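Local coordinates for SsfS6 (Streptomyces sp. SF2575, PDB 4G2T), which adopts the two-domain GT-B fold of the erythromycin biosynthesis protein CIII-like family and binds thymidine-5'-diphosphate, at residues A[265-270]-A[284-289]. Sequence-based numbering, arbitrary orientation.
Sequences EVVVAV and GVLAAG. With TYD (thymidine-5'-diphosphate), chain B.
Glu-265 and Leu-286 meet because each holds CG opposite its backbone N (chi1 179° and 176°), and the extended glutamate chain then runs out across the leucine at an angle. Glu-265 OE2 lies against the leucine's forked end, 3.3 Å from both Leu-286 CD1 and CD2, while OE1 of the same carboxylate is turned to a salt bridge with Arg-228. Val-267 lies alongside the leucine, its CG2 3.7 Å from Leu-286 CB. On the face carrying Val-266, Val-268, Val-285 and Ala-288, Val-266 CG2 touches Val-285 CG1 at 3.5 Å, and the CB atoms of Val-268 and Ala-288 stand 4.0 Å apart.

The two strands are parallel. Val-266 pairs with Val-285 but Val-268 with Ala-288, so the second strand carries one extra residue between these pairs, a beta bulge at Leu-286, whose backbone angles are helical. Val-266 bonds through its N to Gly-284 O and through its O to Leu-286 N; beyond the bulge, Val-268 N takes Ala-287 O (2.9 Å), and Gly-289 N meets Val-268 O almost end-on. The last bond, Val-270 N to Gly-289 O (3.1 Å), comes from well above the carbonyl plane. Here the strand ends border the ligand pocket: thymidine-5'-diphosphate brings its base O4 to 3.4 Å from Ala-269 CB.

Strand 285-289 forms the edge of the C-terminal domain's parallel sheet, with 265-269 between it and 228-232; helix 252-258 packs over Val-268, Val-270 and Val-285, while Trp-219 touches Val-267 and Leu-286.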
ATOM      1  N   GLU A 265      -0.186 -15.802  27.756  1.00 48.42           N
ATOM      2  CA  GLU A 265       1.052 -15.334  27.153  1.00 36.23           C
ATOM      3  C   GLU A 265       0.725 -13.989  26.528  1.00 30.01           C
ATOM      4  O   GLU A 265      -0.131 -13.905  25.652  1.00 32.88           O
ATOM      5  CB  GLU A 265       1.531 -16.311  26.082  1.00 46.87           C
ATOM      6  CG  GLU A 265       2.809 -15.886  25.378  1.00 47.55           C
ATOM      7  CD  GLU A 265       3.164 -16.796  24.218  1.00 57.35           C
ATOM      8  OE1 GLU A 265       2.245 -17.425  23.651  1.00 57.32           O
ATOM      9  OE2 GLU A 265       4.361 -16.884  23.873  1.00 62.05           O
ATOM     10  N   VAL A 266       1.382 -12.927  26.979  1.00 20.39           N
ATOM     11  CA  VAL A 266       0.987 -11.593  26.542  1.00 26.23           C
ATOM     12  C   VAL A 266       1.963 -10.924  25.573  1.00 30.28           C
ATOM     13  O   VAL A 266       3.181 -11.043  25.705  1.00 20.91           O
ATOM     14  CB  VAL A 266       0.699 -10.657  27.737  1.00 27.63           C
ATOM     15  CG1 VAL A 266      -0.494 -11.167  28.529  1.00 32.45           C
ATOM     16  CG2 VAL A 266       1.913 -10.546  28.628  1.00 35.42           C
ATOM     17  N   VAL A 267       1.401 -10.229  24.590  1.00 14.88           N
ATOM     18  CA  VAL A 267       2.175  -9.441  23.643  1.00 25.17           C
ATOM     19  C   VAL A 267       1.700  -7.995  23.714  1.00 22.57           C
ATOM     20  O   VAL A 267       0.501  -7.726  23.650  1.00 18.20           O
ATOM     21  CB  VAL A 267       2.003  -9.959  22.202  1.00 16.69           C
ATOM     22  CG1 VAL A 267       2.634  -8.998  21.208  1.00 16.88           C
ATOM     23  CG2 VAL A 267       2.601 -11.352  22.061  1.00 17.08           C
ATOM     24  N   VAL A 268       2.639  -7.067  23.852  1.00 17.89           N
ATOM     25  CA  VAL A 268       2.288  -5.657  23.968  1.00 17.30           C
ATOM     26  C   VAL A 268       2.552  -4.888  22.676  1.00 23.77           C
ATOM     27  O   VAL A 268       3.703  -4.681  22.289  1.00 22.55           O
ATOM     28  CB  VAL A 268       3.039  -4.979  25.128  1.00 17.34           C
ATOM     29  CG1 VAL A 268       2.596  -3.532  25.268  1.00 19.09           C
ATOM     30  CG2 VAL A 268       2.804  -5.739  26.423  1.00 32.42           C
ATOM     31  N   ALA A 269       1.479  -4.471  22.012  1.00 23.92           N
ATOM     32  CA  ALA A 269       1.593  -3.660  20.807  1.00 21.89           C
ATOM     33  C   ALA A 269       1.656  -2.182  21.176  1.00 22.22           C
ATOM     34  O   ALA A 269       0.637  -1.560  21.470  1.00 18.40           O
ATOM     35  CB  ALA A 269       0.427  -3.930  19.869  1.00 21.58           C
ATOM     36  N   VAL A 270       2.863  -1.629  21.159  1.00 19.03           N
ATOM     37  CA  VAL A 270       3.087  -0.250  21.569  1.00 22.35           C
ATOM     38  C   VAL A 270       4.299   0.285  20.810  1.00 26.37           C
ATOM     39  O   VAL A 270       5.062  -0.494  20.242  1.00 24.67           O
ATOM     40  CB  VAL A 270       3.322  -0.166  23.096  1.00 31.09           C
ATOM     41  CG1 VAL A 270       4.691  -0.722  23.459  1.00 20.59           C
ATOM     42  CG2 VAL A 270       3.156   1.262  23.607  1.00 32.01           C
ATOM     43  N   GLY A 284       6.450 -13.628  31.100  1.00 57.87           N
ATOM     44  CA  GLY A 284       5.116 -14.038  30.706  1.00 46.65           C
ATOM     45  C   GLY A 284       4.727 -13.235  29.482  1.00 39.93           C
ATOM     46  O   GLY A 284       3.740 -13.533  28.806  1.00 33.81           O
ATOM     47  N   VAL A 285       5.507 -12.191  29.216  1.00 32.81           N
ATOM     48  CA  VAL A 285       5.352 -11.412  28.001  1.00 52.56           C
ATOM     49  C   VAL A 285       6.163 -12.075  26.895  1.00 36.07           C
ATOM     50  O   VAL A 285       7.302 -12.507  27.105  1.00 45.87           O
ATOM     51  CB  VAL A 285       5.736  -9.920  28.197  1.00 48.85           C
ATOM     52  CG1 VAL A 285       5.149  -9.390  29.497  1.00 27.59           C
ATOM     53  CG2 VAL A 285       7.248  -9.719  28.184  1.00 43.22           C
ATOM     54  N   LEU A 286       5.552 -12.204  25.727  1.00 37.39           N
ATOM     55  CA  LEU A 286       6.228 -12.820  24.602  1.00 43.75           C
ATOM     56  C   LEU A 286       7.100 -11.781  23.918  1.00 40.16           C
ATOM     57  O   LEU A 286       8.275 -12.021  23.644  1.00 48.12           O
ATOM     58  CB  LEU A 286       5.212 -13.403  23.626  1.00 37.07           C
ATOM     59  CG  LEU A 286       5.789 -14.004  22.349  1.00 48.56           C
ATOM     60  CD1 LEU A 286       6.828 -15.069  22.674  1.00 41.34           C
ATOM     61  CD2 LEU A 286       4.674 -14.581  21.497  1.00 39.73           C
ATOM     62  N   ALA A 287       6.515 -10.617  23.657  1.00 29.51           N
ATOM     63  CA  ALA A 287       7.229  -9.529  23.007  1.00 36.81           C
ATOM     64  C   ALA A 287       6.530  -8.200  23.256  1.00 31.24           C
ATOM     65  O   ALA A 287       5.347  -8.161  23.593  1.00 26.76           O
ATOM     66  CB  ALA A 287       7.351  -9.793  21.512  1.00 29.26           C
ATOM     67  N   ALA A 288       7.273  -7.113  23.088  1.00 33.93           N
ATOM     68  CA  ALA A 288       6.722  -5.774  23.234  1.00 33.59           C
ATOM     69  C   ALA A 288       7.314  -4.859  22.171  1.00 29.48           C
ATOM     70  O   ALA A 288       8.528  -4.679  22.103  1.00 33.08           O
ATOM     71  CB  ALA A 288       7.005  -5.229  24.623  1.00 26.47           C
ATOM     72  N   GLY A 289       6.451  -4.292  21.336  1.00 35.50           N
ATOM     73  CA  GLY A 289       6.899  -3.420  20.266  1.00 28.93           C
ATOM     74  C   GLY A 289       5.806  -3.128  19.258  1.00 27.72           C
ATOM     75  O   GLY A 289       4.650  -3.498  19.455  1.00 23.81           O
TER
HETATM   76  PA  TYD B 401      -6.790   3.657  17.226  1.00 18.44           P
HETATM   77  O1A TYD B 401      -7.239   2.233  17.446  1.00 15.25           O
HETATM   78  O2A TYD B 401      -7.944   4.480  16.700  1.00 13.27           O
HETATM   79  O3A TYD B 401      -6.279   4.230  18.586  1.00 26.11           O
HETATM   80  PB  TYD B 401      -5.684   5.673  18.659  1.00 24.24           P
HETATM   81  O1B TYD B 401      -6.354   6.567  17.644  1.00 21.47           O
HETATM   82  O2B TYD B 401      -5.925   6.215  20.048  1.00 32.85           O
HETATM   83  O3B TYD B 401      -4.199   5.630  18.383  1.00 22.46           O
HETATM   84  O5' TYD B 401      -5.614   3.693  16.202  1.00 25.31           O
HETATM   85  C5' TYD B 401      -4.492   2.922  16.417  1.00 15.58           C
HETATM   86  C4' TYD B 401      -4.073   2.313  15.126  1.00 11.13           C
HETATM   87  O4' TYD B 401      -2.715   2.027  15.153  1.00 19.05           O
HETATM   88  C3' TYD B 401      -4.796   1.009  14.920  1.00 19.35           C
HETATM   89  O3' TYD B 401      -5.025   0.811  13.577  1.00 21.32           O
HETATM   90  C2' TYD B 401      -3.915  -0.059  15.477  1.00 13.13           C
HETATM   91  C1' TYD B 401      -2.501   0.574  15.201  1.00 16.83           C
HETATM   92  N1  TYD B 401      -1.311   0.036  16.024  1.00 11.90           N
HETATM   93  C2  TYD B 401      -0.793  -1.305  15.852  1.00 12.75           C
HETATM   94  O2  TYD B 401      -1.296  -2.059  15.039  1.00 16.46           O
HETATM   95  N3  TYD B 401       0.298  -1.781  16.617  1.00 15.06           N
HETATM   96  C4  TYD B 401       0.906  -0.944  17.565  1.00 14.93           C
HETATM   97  O4  TYD B 401       1.859  -1.357  18.232  1.00 22.46           O
HETATM   98  C5  TYD B 401       0.383   0.441  17.747  1.00 19.33           C
HETATM   99  C5M TYD B 401       1.028   1.332  18.753  1.00 21.34           C
HETATM  100  C6  TYD B 401      -0.680   0.908  17.005  1.00 13.12           C